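Local coordinates for protein MGS-M5 (Unidentified, PDB 4Q3N) that probably catalyses the NAD-dependent interconversion of L-lactate and pyruvate, as a four-subunit enzyme of the lactate/malate dehydrogenase family, at residues V123-Y128 and N303-N308; F181-N186 and V286-N291; I255-N260 and I271-V276; Y263-Q268 and S296-S301. All coordinates share one frame; numbering follows the deposited sequence.

Interaction 1: residues V123-Y128 and N303-N308; sequences VDVLAY and NILRKN
This contact joins the two halves of the lactate/malate dehydrogenase fold. Helix 123-134 comes from the NAD-binding Rossmann domain, and helix 292-311 is the long last helix of the C-terminal domain. The two short axes pass 10.1 Å apart and cross at -53°. Leu-305 fills the crossing. Its CB starts out toward helix 123-134, and CG lies anti to the carbonyl carbon. The branch then splits. CD1 reaches CB of Asp-124 and also packs on Ile-271 of strand 270-278. CD2 touches the same CB of Asp-124 at 3.8 Å and also meets CG1 of Val-125, the two side chains crossing obliquely. CG1 of Val-125 goes on to touch CB and ND2 of Asn-308, one turn further along. The carboxylate of Asp-124 is buried but satisfied, by OG of Ser-256 and N of His-176. At the far end the contact turns polar. Arg-306 leaves its helix pointing away, but its chain bends at chi2 and chi3 and brings the guanidinium back. NH1 bonds mainly to O of Gln-268. It also gives a weak hydrogen bond to OH of Tyr-128, 3.4 Å away, with the ring and guanidinium planes 83° apart.

Interaction 2: residues F181-N186 and V286-N291; sequences FVCWSN and VKLKLN
The tight part of this contact is apolar and centred on Cys-183. Its SG, anti to the backbone N (chi1 179°), touches two leucines of the 286-291 loop. It lies 3.8 Å from CD2 of Leu-290 and 4.1 Å from CD1 of Leu-288. Leu-290 sets out away from the 181-186 segment, and the end of its side chain comes back to the sulfur. Cys-183 is the centre of an inverse gamma turn, and its backbone bonds to Tyr-171 of strand 168-173. Phe-181 and Cys-183 both pack on Glu-294 of helix 292-311.

Asn-186 bonds along the backbone of the loop. Its ND2 gives two hydrogen bonds close to its own amide plane. One goes to O of Lys-289 at 3.0 Å, approaching above the carbonyl plane. The other goes to OG of Ser-185, also at 3.0 Å. OD1 accepts from a water at 2.6 Å, and that water takes the N-H of Lys-289 at 2.8 Å. Leu-288 slides past the amide in the opposite direction.

The loose side is exposed. CB of Ser-185 only brushes ND2 of Asn-291, at 3.9 Å. OG of Ser-185 bonds to Glu-294, and OD1 of Asn-291 caps N of Glu-294 from the N-cap position. The end of Lys-289 leads away from the 181-186 segment, to long, weak ion pairs with Asp-196 and Asp-199 of the second subunit. One amide thus serves both backbone polar groups of Lys-289, directly and through water. Those bonds fix which way round the amide of Asn-186 sits.

Interaction 3: residues I255-N260 and I271-V276; sequences ISVLNN and IGLPAV
Ile-255, Val-257, Ile-271 and Leu-273 share one face of this strand pair. The CB of Ala-275 points toward the 255-260 segment and meets Val-257 and Ile-255. The two methyls of Val-257 lie along the neighbouring strand. CG2, in the crowded position between N and the carbonyl carbon, meets CB of Leu-273 at 3.9 Å, the two side chains crossing obliquely. CG1, anti to the carbonyl carbon, turns to CB of Ala-275 at 4.1 Å. Ile-255 comes to that methyl too. Its CG1 is in the crowded position (chi1 45°), and both CG1 and CD1 lie 4.0 Å from CB of Ala-275. Leu-273 crosses Asn-259 obliquely as well, with CD1 near OD1. The amide of Asn-259 is buried but engaged: OD1 accepts from N of Tyr-263, and ND2 donates to O of Glu-266.

The two segments belong to a beta hairpin, strands 251-258 and 270-278, in a three-stranded antiparallel sheet of the C-terminal domain. Ile-255 with Leu-273 and Val-257 with Ile-271 are hydrogen-bonded pairs, each closed by two N-H to O bonds. N of Leu-273 to O of Ile-255 is 2.9 Å. All four donors approach above the carbonyl planes. Between them lies the non-hydrogen-bonded pair Ser-256 and Gly-272, with CA atoms 4.3 Å apart. CA of Gly-272 lies 3.3 Å from O of Ile-255 in a CA-H...O contact, and CA of Ser-256 makes a longer one to O of Ile-271. The axes of the two short strand pieces cross at 100°, so the pair is strongly twisted. Ser-256 lies on the opposite face from Val-257 and packs on Val-123 of helix 123-134.

Interaction 4: residues Y263-Q268 and S296-S301; sequences YDCEDQ and SQLNNS
The apolar part rests mainly on one methyl group. With CG of Leu-298 anti to the backbone N (chi1 -176°) and chi2 at 64°, CD2 points from helix 292-311 to the 263-268 loop. CD2 sits 3.6 Å from both CB and CD2 of Tyr-263, oblique to the ring, and the two side chains cross at about a right angle. The same methyl meets SG of Cys-265 at 3.7 Å. SG takes the crowded position between the backbone N and the carbonyl carbon. Leu-298 is therefore held against both an aromatic ring and a sulfur.

The second kind is close polar approach without a hydrogen bond. OD1 of Asn-299 lies 3.2 Å from CA and from CB of Cys-265, where the two backbones come nearest. No direct hydrogen bond joins the segments. OD1 of Asn-299 is also 3.7 Å from OD1 of Asp-264, with the carboxylate and amide planes 45° apart. These two oxygens do not bond to each other; the Asp-264 oxygen is engaged by ND2 of Asn-295.

Water supplies the remaining link. It accepts from N of Glu-266 at 2.8 Å and gives a weak bond to O of Asn-299 at 3.5 Å. A Tris molecule, probably from the crystallisation liquor, is bound by O of Tyr-263, O of Asp-264 and OD1 of Asp-267.

The loop connects strands 251-258 and 270-278 and lies along helix 292-311. Leu-298 also packs on Ile-271 and Leu-273 of strand 270-278 and on Phe-181 of strand 181-182. OH of Tyr-263 bonds to O of Val-286 and N of Leu-288, just past strand 281-285.

In the fold
Interactions 1 and 4 sit along one helix, 292-311, with centres about 12 Å apart. The bond from Arg-306 NH1 to Gln-268 O, 2.8 Å, joins them. Interaction 3 touches the other three. It meets interaction 1 at Asp-124 OD1 and Ser-256 OG, 2.6 Å apart. Val-286 N lies 2.9 Å from Pro-274 O, tying it to interaction 2. Asn-260 N lies 2.8 Å from Asp-267 O, closing the loop of interaction 4. Interaction 2 also makes polar links to the second subunit; no other chain touches interactions 1 and 4. A Tris lies beside interactions 3 and 4 and a glycerol beside Asn-186, both probably from the crystallisation liquor.

Interaction 1: residues V123-Y128 and N303-N308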
loop_
_atom_site.group_PDB
_atom_site.type_symbol
_atom_site.label_atom_id
_atom_site.label_comp_id
_atom_site.label_asym_id
_atom_site.label_seq_id
_atom_site.Cartn_x
_atom_site.Cartn_y
_atom_site.Cartn_z
ATOM N N VAL A 123 20.655 10.747 -21.282
ATOM C CA VAL A 123 19.578 11.465 -20.653
ATOM C C VAL A 123 19.960 12.920 -20.292
ATOM O O VAL A 123 19.137 13.817 -20.389
ATOM C CB VAL A 123 19.086 10.684 -19.396
ATOM C CG1 VAL A 123 20.222 10.546 -18.343
ATOM C CG2 VAL A 123 17.843 11.373 -18.758
ATOM N N ASP A 124 21.208 13.172 -19.907
ATOM C CA ASP A 124 21.561 14.538 -19.503
ATOM C C ASP A 124 21.525 15.457 -20.701
ATOM O O ASP A 124 20.992 16.557 -20.618
ATOM C CB ASP A 124 22.937 14.584 -18.822
ATOM C CG ASP A 124 22.987 13.676 -17.594
ATOM O OD1 ASP A 124 22.207 13.921 -16.646
ATOM O OD2 ASP A 124 23.754 12.686 -17.608
ATOM N N VAL A 125 22.056 15.011 -21.844
ATOM C CA VAL A 125 22.076 15.907 -22.997
ATOM C C VAL A 125 20.650 16.052 -23.528
ATOM O O VAL A 125 20.235 17.160 -23.850
ATOM C CB VAL A 125 23.051 15.441 -24.128
ATOM C CG1 VAL A 125 24.432 15.056 -23.560
ATOM C CG2 VAL A 125 22.461 14.334 -24.949
ATOM N N LEU A 126 19.867 14.976 -23.527
ATOM C CA LEU A 126 18.533 15.023 -24.111
ATOM C C LEU A 126 17.560 15.807 -23.232
ATOM O O LEU A 126 16.638 16.446 -23.745
ATOM C CB LEU A 126 18.014 13.597 -24.384
ATOM C CG LEU A 126 18.789 12.884 -25.513
ATOM C CD1 LEU A 126 18.200 11.506 -25.740
ATOM C CD2 LEU A 126 18.869 13.716 -26.846
ATOM N N ALA A 127 17.809 15.822 -21.927
ATOM C CA ALA A 127 17.026 16.689 -21.035
ATOM C C ALA A 127 17.283 18.163 -21.338
ATOM O O ALA A 127 16.347 19.010 -21.355
ATOM C CB ALA A 127 17.340 16.365 -19.533
ATOM N N TYR A 128 18.527 18.499 -21.612
ATOM C CA TYR A 128 18.845 19.876 -21.999
ATOM C C TYR A 128 18.127 20.209 -23.317
ATOM O O TYR A 128 17.569 21.315 -23.504
ATOM C CB TYR A 128 20.377 20.059 -22.144
ATOM C CG TYR A 128 20.836 21.483 -22.414
ATOM C CD1 TYR A 128 20.870 21.987 -23.703
ATOM C CD2 TYR A 128 21.245 22.310 -21.372
ATOM C CE1 TYR A 128 21.279 23.293 -23.961
ATOM C CE2 TYR A 128 21.667 23.599 -21.610
ATOM C CZ TYR A 128 21.678 24.087 -22.911
ATOM O OH TYR A 128 22.097 25.369 -23.146
ATOM N N ASN A 303 32.014 19.226 -18.123
ATOM C CA ASN A 303 32.748 19.635 -19.331
ATOM C C ASN A 303 32.450 18.704 -20.497
ATOM O O ASN A 303 32.305 19.130 -21.642
ATOM C CB ASN A 303 34.233 19.696 -19.039
ATOM C CG ASN A 303 34.586 20.908 -18.185
ATOM O OD1 ASN A 303 33.812 21.870 -18.122
ATOM N ND2 ASN A 303 35.730 20.867 -17.519
ATOM N N ILE A 304 32.300 17.432 -20.172
ATOM C CA ILE A 304 32.024 16.389 -21.154
ATOM C C ILE A 304 30.651 16.616 -21.792
ATOM O O ILE A 304 30.502 16.562 -23.003
ATOM C CB ILE A 304 32.100 14.981 -20.475
ATOM C CG1 ILE A 304 33.580 14.622 -20.237
ATOM C CG2 ILE A 304 31.432 13.900 -21.355
ATOM C CD1 ILE A 304 33.793 13.352 -19.391
ATOM N N LEU A 305 29.653 16.910 -20.964
ATOM C CA LEU A 305 28.306 17.176 -21.447
ATOM C C LEU A 305 28.237 18.478 -22.206
ATOM O O LEU A 305 27.579 18.580 -23.269
ATOM C CB LEU A 305 27.313 17.190 -20.271
ATOM C CG LEU A 305 27.170 15.869 -19.503
ATOM C CD1 LEU A 305 26.444 16.071 -18.135
ATOM C CD2 LEU A 305 26.411 14.843 -20.367
ATOM N N ARG A 306 28.950 19.481 -21.721
ATOM C CA ARG A 306 28.948 20.746 -22.441
ATOM C C ARG A 306 29.590 20.559 -23.840
ATOM O O ARG A 306 29.148 21.158 -24.838
ATOM C CB ARG A 306 29.673 21.838 -21.640
ATOM C CG ARG A 306 29.435 23.243 -22.183
ATOM C CD ARG A 306 27.921 23.521 -22.251
ATOM N NE ARG A 306 27.499 23.624 -23.637
ATOM C CZ ARG A 306 26.353 24.150 -24.060
ATOM N NH1 ARG A 306 25.455 24.622 -23.189
ATOM N NH2 ARG A 306 26.120 24.230 -25.373
ATOM N N LYS A 307 30.615 19.720 -23.930
ATOM C CA LYS A 307 31.262 19.508 -25.246
ATOM C C LYS A 307 30.297 18.773 -26.199
ATOM O O LYS A 307 30.211 19.097 -27.400
ATOM C CB LYS A 307 32.563 18.711 -25.079
ATOM C CG LYS A 307 33.300 18.365 -26.401
ATOM C CD LYS A 307 33.703 19.630 -27.149
ATOM C CE LYS A 307 34.743 19.326 -28.221
ATOM N NZ LYS A 307 34.302 18.186 -29.090
ATOM N N ASN A 308 29.608 17.762 -25.657
ATOM C CA ASN A 308 28.549 17.069 -26.383
ATOM C C ASN A 308 27.529 18.076 -26.925
ATOM O O ASN A 308 27.244 18.089 -28.105
ATOM C CB ASN A 308 27.832 16.050 -25.487
ATOM C CG ASN A 308 28.662 14.798 -25.201
ATOM O OD1 ASN A 308 29.622 14.482 -25.900
ATOM N ND2 ASN A 308 28.291 14.091 -24.151
#

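Interaction 2: residues F181-N186 and V286-N291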
loop_
_atom_site.group_PDB
_atom_site.type_symbol
_atom_site.label_atom_id
_atom_site.label_comp_id
_atom_site.label_asym_id
_atom_site.label_seq_id
_atom_site.Cartn_x
_atom_site.Cartn_y
_atom_site.Cartn_z
ATOM N N PHE A 181 30.200 9.698 -10.657
ATOM C CA PHE A 181 31.124 9.436 -9.564
ATOM C C PHE A 181 30.329 9.365 -8.260
ATOM O O PHE A 181 29.188 9.851 -8.183
ATOM C CB PHE A 181 32.206 10.532 -9.478
ATOM C CG PHE A 181 31.644 11.908 -9.138
ATOM C CD1 PHE A 181 31.142 12.728 -10.151
ATOM C CD2 PHE A 181 31.594 12.357 -7.816
ATOM C CE1 PHE A 181 30.596 13.968 -9.852
ATOM C CE2 PHE A 181 31.058 13.597 -7.489
ATOM C CZ PHE A 181 30.562 14.422 -8.513
ATOM N N VAL A 182 30.902 8.726 -7.244
ATOM C CA VAL A 182 30.225 8.615 -5.961
ATOM C C VAL A 182 30.573 9.815 -5.126
ATOM O O VAL A 182 31.723 10.189 -5.025
ATOM C CB VAL A 182 30.659 7.371 -5.148
ATOM C CG1 VAL A 182 29.813 7.243 -3.860
ATOM C CG2 VAL A 182 30.597 6.119 -5.976
ATOM N N CYS A 183 29.585 10.397 -4.484
ATOM C CA CYS A 183 29.892 11.442 -3.526
ATOM C C CYS A 183 30.120 10.777 -2.150
ATOM O O CYS A 183 29.193 10.656 -1.337
ATOM C CB CYS A 183 28.739 12.461 -3.493
ATOM S SG CYS A 183 29.001 13.765 -2.319
ATOM N N TRP A 184 31.336 10.289 -1.905
ATOM C CA TRP A 184 31.603 9.641 -0.616
ATOM C C TRP A 184 31.670 10.624 0.560
ATOM O O TRP A 184 31.528 10.199 1.685
ATOM C CB TRP A 184 32.924 8.846 -0.664
ATOM C CG TRP A 184 32.888 7.614 -1.605
ATOM C CD1 TRP A 184 33.684 7.372 -2.711
ATOM C CD2 TRP A 184 32.052 6.467 -1.458
ATOM N NE1 TRP A 184 33.365 6.154 -3.267
ATOM C CE2 TRP A 184 32.366 5.573 -2.530
ATOM C CE3 TRP A 184 31.054 6.106 -0.536
ATOM C CZ2 TRP A 184 31.733 4.338 -2.689
ATOM C CZ3 TRP A 184 30.395 4.886 -0.708
ATOM C CH2 TRP A 184 30.730 4.019 -1.785
ATOM N N SER A 185 31.962 11.911 0.318
ATOM C CA SER A 185 32.151 12.858 1.426
ATOM C C SER A 185 30.820 13.140 2.134
ATOM O O SER A 185 30.811 13.593 3.292
ATOM C CB SER A 185 32.742 14.172 0.930
ATOM O OG SER A 185 31.839 14.768 -0.010
ATOM N N ASN A 186 29.722 12.942 1.420
ATOM C CA ASN A 186 28.354 13.158 1.967
ATOM C C ASN A 186 27.536 11.878 1.914
ATOM O O ASN A 186 26.506 11.825 1.244
ATOM C CB ASN A 186 27.593 14.233 1.181
ATOM C CG ASN A 186 28.101 15.637 1.424
ATOM O OD1 ASN A 186 27.427 16.442 2.063
ATOM N ND2 ASN A 186 29.283 15.954 0.898
ATOM N N VAL A 286 19.890 20.864 -4.427
ATOM C CA VAL A 286 20.553 20.880 -3.139
ATOM C C VAL A 286 22.047 21.032 -3.381
ATOM O O VAL A 286 22.644 20.276 -4.180
ATOM C CB VAL A 286 20.234 19.586 -2.346
ATOM C CG1 VAL A 286 21.035 19.544 -1.043
ATOM C CG2 VAL A 286 18.681 19.521 -2.060
ATOM N N LYS A 287 22.667 21.973 -2.701
ATOM C CA LYS A 287 24.095 22.184 -2.883
ATOM C C LYS A 287 24.873 21.445 -1.805
ATOM O O LYS A 287 24.820 21.815 -0.658
ATOM C CB LYS A 287 24.420 23.679 -2.876
ATOM C CG LYS A 287 25.895 24.037 -2.905
ATOM C CD LYS A 287 26.610 23.412 -4.085
ATOM C CE LYS A 287 28.028 24.004 -4.196
ATOM N NZ LYS A 287 28.958 23.423 -3.158
ATOM N N LEU A 288 25.577 20.380 -2.174
ATOM C CA LEU A 288 26.442 19.685 -1.220
ATOM C C LEU A 288 27.809 20.320 -1.174
ATOM O O LEU A 288 28.285 20.826 -2.194
ATOM C CB LEU A 288 26.622 18.199 -1.601
ATOM C CG LEU A 288 25.292 17.450 -1.742
ATOM C CD1 LEU A 288 25.603 16.065 -2.390
ATOM C CD2 LEU A 288 24.623 17.313 -0.329
ATOM N N LYS A 289 28.468 20.266 -0.013
ATOM C CA LYS A 289 29.899 20.636 0.069
ATOM C C LYS A 289 30.710 19.454 -0.475
ATOM O O LYS A 289 30.818 18.428 0.183
ATOM C CB LYS A 289 30.343 20.963 1.518
ATOM C CG LYS A 289 29.877 22.300 2.114
ATOM C CD LYS A 289 30.742 22.660 3.363
ATOM C CE LYS A 289 30.773 24.165 3.694
ATOM N NZ LYS A 289 29.648 24.703 4.542
ATOM N N LEU A 290 31.290 19.590 -1.662
ATOM C CA LEU A 290 32.033 18.489 -2.271
ATOM C C LEU A 290 33.467 18.594 -1.853
ATOM O O LEU A 290 33.938 19.706 -1.644
ATOM C CB LEU A 290 31.940 18.533 -3.804
ATOM C CG LEU A 290 30.539 18.381 -4.348
ATOM C CD1 LEU A 290 30.565 18.334 -5.922
ATOM C CD2 LEU A 290 29.813 17.173 -3.766
ATOM N N ASN A 291 34.191 17.474 -1.762
ATOM C CA ASN A 291 35.622 17.617 -1.495
ATOM C C ASN A 291 36.334 17.896 -2.812
ATOM O O ASN A 291 35.717 17.931 -3.867
ATOM C CB ASN A 291 36.210 16.401 -0.747
ATOM C CG ASN A 291 36.158 15.111 -1.544
ATOM O OD1 ASN A 291 36.036 15.119 -2.755
ATOM N ND2 ASN A 291 36.245 13.978 -0.841
HETATM O O HOH W 1 27.226 19.052 2.207
#

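Interaction 3: residues I255-N260 and I271-V276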
loop_
_atom_site.group_PDB
_atom_site.type_symbol
_atom_site.label_atom_id
_atom_site.label_comp_id
_atom_site.label_asym_id
_atom_site.label_seq_id
_atom_site.Cartn_x
_atom_site.Cartn_y
_atom_site.Cartn_z
ATOM N N ILE A 255 18.680 13.748 -9.823
ATOM C CA ILE A 255 18.073 13.717 -11.158
ATOM C C ILE A 255 18.857 14.652 -12.036
ATOM O O ILE A 255 19.677 15.421 -11.524
ATOM C CB ILE A 255 16.596 14.168 -11.129
ATOM C CG1 ILE A 255 16.443 15.433 -10.270
ATOM C CG2 ILE A 255 15.741 13.112 -10.456
ATOM C CD1 ILE A 255 15.142 16.186 -10.532
ATOM N N SER A 256 18.622 14.581 -13.353
ATOM C CA SER A 256 19.181 15.536 -14.296
ATOM C C SER A 256 18.503 16.891 -14.159
ATOM O O SER A 256 17.305 17.001 -14.401
ATOM C CB SER A 256 19.035 15.055 -15.750
ATOM O OG SER A 256 19.694 13.829 -15.998
ATOM N N VAL A 257 19.277 17.921 -13.813
ATOM C CA VAL A 257 18.733 19.283 -13.655
ATOM C C VAL A 257 19.722 20.270 -14.198
ATOM O O VAL A 257 20.930 19.963 -14.320
ATOM C CB VAL A 257 18.458 19.637 -12.170
ATOM C CG1 VAL A 257 17.220 18.923 -11.690
ATOM C CG2 VAL A 257 19.685 19.273 -11.297
ATOM N N LEU A 258 19.235 21.467 -14.505
ATOM C CA LEU A 258 20.097 22.498 -15.056
ATOM C C LEU A 258 20.946 23.069 -13.922
ATOM O O LEU A 258 20.392 23.689 -12.992
ATOM C CB LEU A 258 19.281 23.607 -15.709
ATOM C CG LEU A 258 20.118 24.711 -16.383
ATOM C CD1 LEU A 258 20.811 24.165 -17.706
ATOM C CD2 LEU A 258 19.290 25.979 -16.683
ATOM N N ASN A 259 22.266 22.899 -13.991
ATOM C CA ASN A 259 23.123 23.403 -12.900
ATOM C C ASN A 259 22.881 24.886 -12.636
ATOM O O ASN A 259 22.508 25.279 -11.523
ATOM C CB ASN A 259 24.609 23.201 -13.185
ATOM C CG ASN A 259 25.486 23.767 -12.044
ATOM O OD1 ASN A 259 25.221 23.506 -10.880
ATOM N ND2 ASN A 259 26.484 24.575 -12.380
ATOM N N ASN A 260 23.101 25.705 -13.661
ATOM C CA ASN A 260 22.697 27.119 -13.578
ATOM C C ASN A 260 23.387 27.834 -12.408
ATOM O O ASN A 260 22.776 28.649 -11.723
ATOM C CB ASN A 260 21.171 27.216 -13.434
ATOM C CG ASN A 260 20.615 28.609 -13.733
ATOM O OD1 ASN A 260 21.137 29.320 -14.548
ATOM N ND2 ASN A 260 19.527 28.976 -13.064
ATOM N N ILE A 271 22.650 18.006 -15.543
ATOM C CA ILE A 271 23.587 17.052 -14.954
ATOM C C ILE A 271 22.991 16.472 -13.663
ATOM O O ILE A 271 22.109 17.082 -13.071
ATOM C CB ILE A 271 24.960 17.765 -14.707
ATOM C CG1 ILE A 271 26.087 16.776 -14.398
ATOM C CG2 ILE A 271 24.796 18.887 -13.676
ATOM C CD1 ILE A 271 27.477 17.496 -14.388
ATOM N N GLY A 272 23.411 15.270 -13.283
ATOM C CA GLY A 272 22.806 14.555 -12.157
ATOM C C GLY A 272 23.217 15.197 -10.825
ATOM O O GLY A 272 24.405 15.197 -10.449
ATOM N N LEU A 273 22.243 15.806 -10.150
ATOM C CA LEU A 273 22.453 16.471 -8.859
ATOM C C LEU A 273 21.243 16.194 -7.975
ATOM O O LEU A 273 20.139 16.005 -8.477
ATOM C CB LEU A 273 22.642 17.999 -9.036
ATOM C CG LEU A 273 23.849 18.402 -9.911
ATOM C CD1 LEU A 273 23.732 19.911 -10.273
ATOM C CD2 LEU A 273 25.219 18.084 -9.204
ATOM N N PRO A 274 21.440 16.195 -6.647
ATOM C CA PRO A 274 20.276 16.014 -5.767
ATOM C C PRO A 274 19.351 17.241 -5.861
ATOM O O PRO A 274 19.805 18.376 -5.834
ATOM C CB PRO A 274 20.898 15.875 -4.373
ATOM C CG PRO A 274 22.203 16.631 -4.445
ATOM C CD PRO A 274 22.683 16.492 -5.907
ATOM N N ALA A 275 18.059 17.009 -5.979
ATOM C CA ALA A 275 17.143 18.123 -6.125
ATOM C C ALA A 275 15.857 17.844 -5.363
ATOM O O ALA A 275 15.475 16.691 -5.169
ATOM C CB ALA A 275 16.850 18.395 -7.652
ATOM N N VAL A 276 15.203 18.922 -4.942
ATOM C CA VAL A 276 13.954 18.835 -4.221
ATOM C C VAL A 276 12.798 18.843 -5.219
ATOM O O VAL A 276 12.601 19.838 -5.937
ATOM C CB VAL A 276 13.795 20.023 -3.214
ATOM C CG1 VAL A 276 12.465 19.870 -2.442
ATOM C CG2 VAL A 276 14.962 20.059 -2.254
#

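Interaction 4: residues Y263-Q268 and S296-S301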
loop_
_atom_site.group_PDB
_atom_site.type_symbol
_atom_site.label_atom_id
_atom_site.label_comp_id
_atom_site.label_asym_id
_atom_site.label_seq_id
_atom_site.Cartn_x
_atom_site.Cartn_y
_atom_site.Cartn_z
ATOM N N TYR A 263 26.305 24.592 -8.622
ATOM C CA TYR A 263 27.639 24.054 -8.384
ATOM C C TYR A 263 28.640 24.864 -9.220
ATOM O O TYR A 263 28.240 25.605 -10.150
ATOM C CB TYR A 263 27.670 22.530 -8.710
ATOM C CG TYR A 263 26.975 21.666 -7.664
ATOM C CD1 TYR A 263 25.573 21.569 -7.618
ATOM C CD2 TYR A 263 27.716 20.962 -6.700
ATOM C CE1 TYR A 263 24.926 20.802 -6.651
ATOM C CE2 TYR A 263 27.081 20.162 -5.734
ATOM C CZ TYR A 263 25.681 20.100 -5.700
ATOM O OH TYR A 263 25.038 19.329 -4.743
ATOM N N ASP A 264 29.935 24.802 -8.935
ATOM C CA ASP A 264 30.749 25.720 -9.744
ATOM C C ASP A 264 31.207 25.130 -11.086
ATOM O O ASP A 264 31.969 25.748 -11.800
ATOM C CB ASP A 264 31.942 26.265 -8.954
ATOM C CG ASP A 264 32.685 25.207 -8.251
ATOM O OD1 ASP A 264 32.807 24.114 -8.836
ATOM O OD2 ASP A 264 33.132 25.464 -7.115
ATOM N N CYS A 265 30.679 23.980 -11.457
ATOM C CA CYS A 265 30.878 23.473 -12.804
ATOM C C CYS A 265 30.065 24.288 -13.818
ATOM O O CYS A 265 29.330 25.190 -13.421
ATOM C CB CYS A 265 30.491 22.005 -12.861
ATOM S SG CYS A 265 28.757 21.710 -12.498
ATOM N N GLU A 266 30.205 23.956 -15.109
ATOM C CA GLU A 266 29.446 24.579 -16.197
ATOM C C GLU A 266 28.010 24.883 -15.785
ATOM O O GLU A 266 27.327 24.010 -15.246
ATOM C CB GLU A 266 29.444 23.664 -17.435
ATOM C CG GLU A 266 29.229 24.375 -18.749
ATOM C CD GLU A 266 30.475 25.153 -19.210
ATOM O OE1 GLU A 266 31.440 24.548 -19.724
ATOM O OE2 GLU A 266 30.492 26.378 -19.030
ATOM N N ASP A 267 27.560 26.105 -16.040
ATOM C CA ASP A 267 26.201 26.494 -15.693
ATOM C C ASP A 267 25.185 25.923 -16.683
ATOM O O ASP A 267 24.104 25.481 -16.291
ATOM C CB ASP A 267 26.105 28.019 -15.649
ATOM C CG ASP A 267 26.770 28.604 -14.415
ATOM O OD1 ASP A 267 27.322 27.835 -13.600
ATOM O OD2 ASP A 267 26.732 29.836 -14.254
ATOM N N GLN A 268 25.539 25.926 -17.968
ATOM C CA GLN A 268 24.569 25.543 -18.992
ATOM C C GLN A 268 24.694 24.067 -19.409
ATOM O O GLN A 268 25.034 23.742 -20.560
ATOM C CB GLN A 268 24.704 26.483 -20.190
ATOM C CG GLN A 268 24.183 27.880 -19.867
ATOM C CD GLN A 268 22.655 27.915 -19.847
ATOM O OE1 GLN A 268 22.047 28.309 -18.854
ATOM N NE2 GLN A 268 22.030 27.521 -20.972
ATOM N N SER A 296 36.311 18.270 -8.700
ATOM C CA SER A 296 37.030 18.021 -9.939
ATOM C C SER A 296 36.255 17.039 -10.828
ATOM O O SER A 296 36.135 17.233 -12.054
ATOM C CB SER A 296 38.422 17.496 -9.632
ATOM O OG SER A 296 39.107 17.233 -10.827
ATOM N N GLN A 297 35.734 15.980 -10.226
ATOM C CA GLN A 297 35.016 14.982 -11.011
ATOM C C GLN A 297 33.729 15.583 -11.566
ATOM O O GLN A 297 33.325 15.259 -12.681
ATOM C CB GLN A 297 34.721 13.727 -10.178
ATOM C CG GLN A 297 35.983 12.900 -9.775
ATOM C CD GLN A 297 35.580 11.761 -8.857
ATOM O OE1 GLN A 297 35.035 11.983 -7.764
ATOM N NE2 GLN A 297 35.737 10.546 -9.336
ATOM N N LEU A 298 33.070 16.459 -10.801
ATOM C CA LEU A 298 31.833 17.085 -11.289
ATOM C C LEU A 298 32.157 18.022 -12.478
ATOM O O LEU A 298 31.479 18.012 -13.528
ATOM C CB LEU A 298 31.110 17.845 -10.138
ATOM C CG LEU A 298 29.763 18.419 -10.608
ATOM C CD1 LEU A 298 28.796 17.304 -10.994
ATOM C CD2 LEU A 298 29.140 19.401 -9.574
ATOM N N ASN A 299 33.222 18.796 -12.330
ATOM C CA ASN A 299 33.702 19.649 -13.423
ATOM C C ASN A 299 34.007 18.823 -14.693
ATOM O O ASN A 299 33.628 19.195 -15.800
ATOM C CB ASN A 299 34.954 20.435 -13.002
ATOM C CG ASN A 299 34.663 21.558 -11.956
ATOM O OD1 ASN A 299 33.560 22.066 -11.832
ATOM N ND2 ASN A 299 35.690 21.936 -11.217
ATOM N N ASN A 300 34.659 17.683 -14.525
ATOM C CA ASN A 300 35.011 16.855 -15.663
ATOM C C ASN A 300 33.730 16.398 -16.367
ATOM O O ASN A 300 33.594 16.469 -17.580
ATOM C CB ASN A 300 35.834 15.651 -15.216
ATOM C CG ASN A 300 35.995 14.603 -16.319
ATOM O OD1 ASN A 300 36.534 14.895 -17.383
ATOM N ND2 ASN A 300 35.526 13.374 -16.059
ATOM N N SER A 301 32.785 15.942 -15.573
ATOM C CA SER A 301 31.541 15.411 -16.059
ATOM C C SER A 301 30.753 16.521 -16.796
ATOM O O SER A 301 30.203 16.316 -17.875
ATOM C CB SER A 301 30.776 14.856 -14.851
ATOM O OG SER A 301 29.946 13.824 -15.218
HETATM O O HOH W 2 32.585 22.503 -15.633
#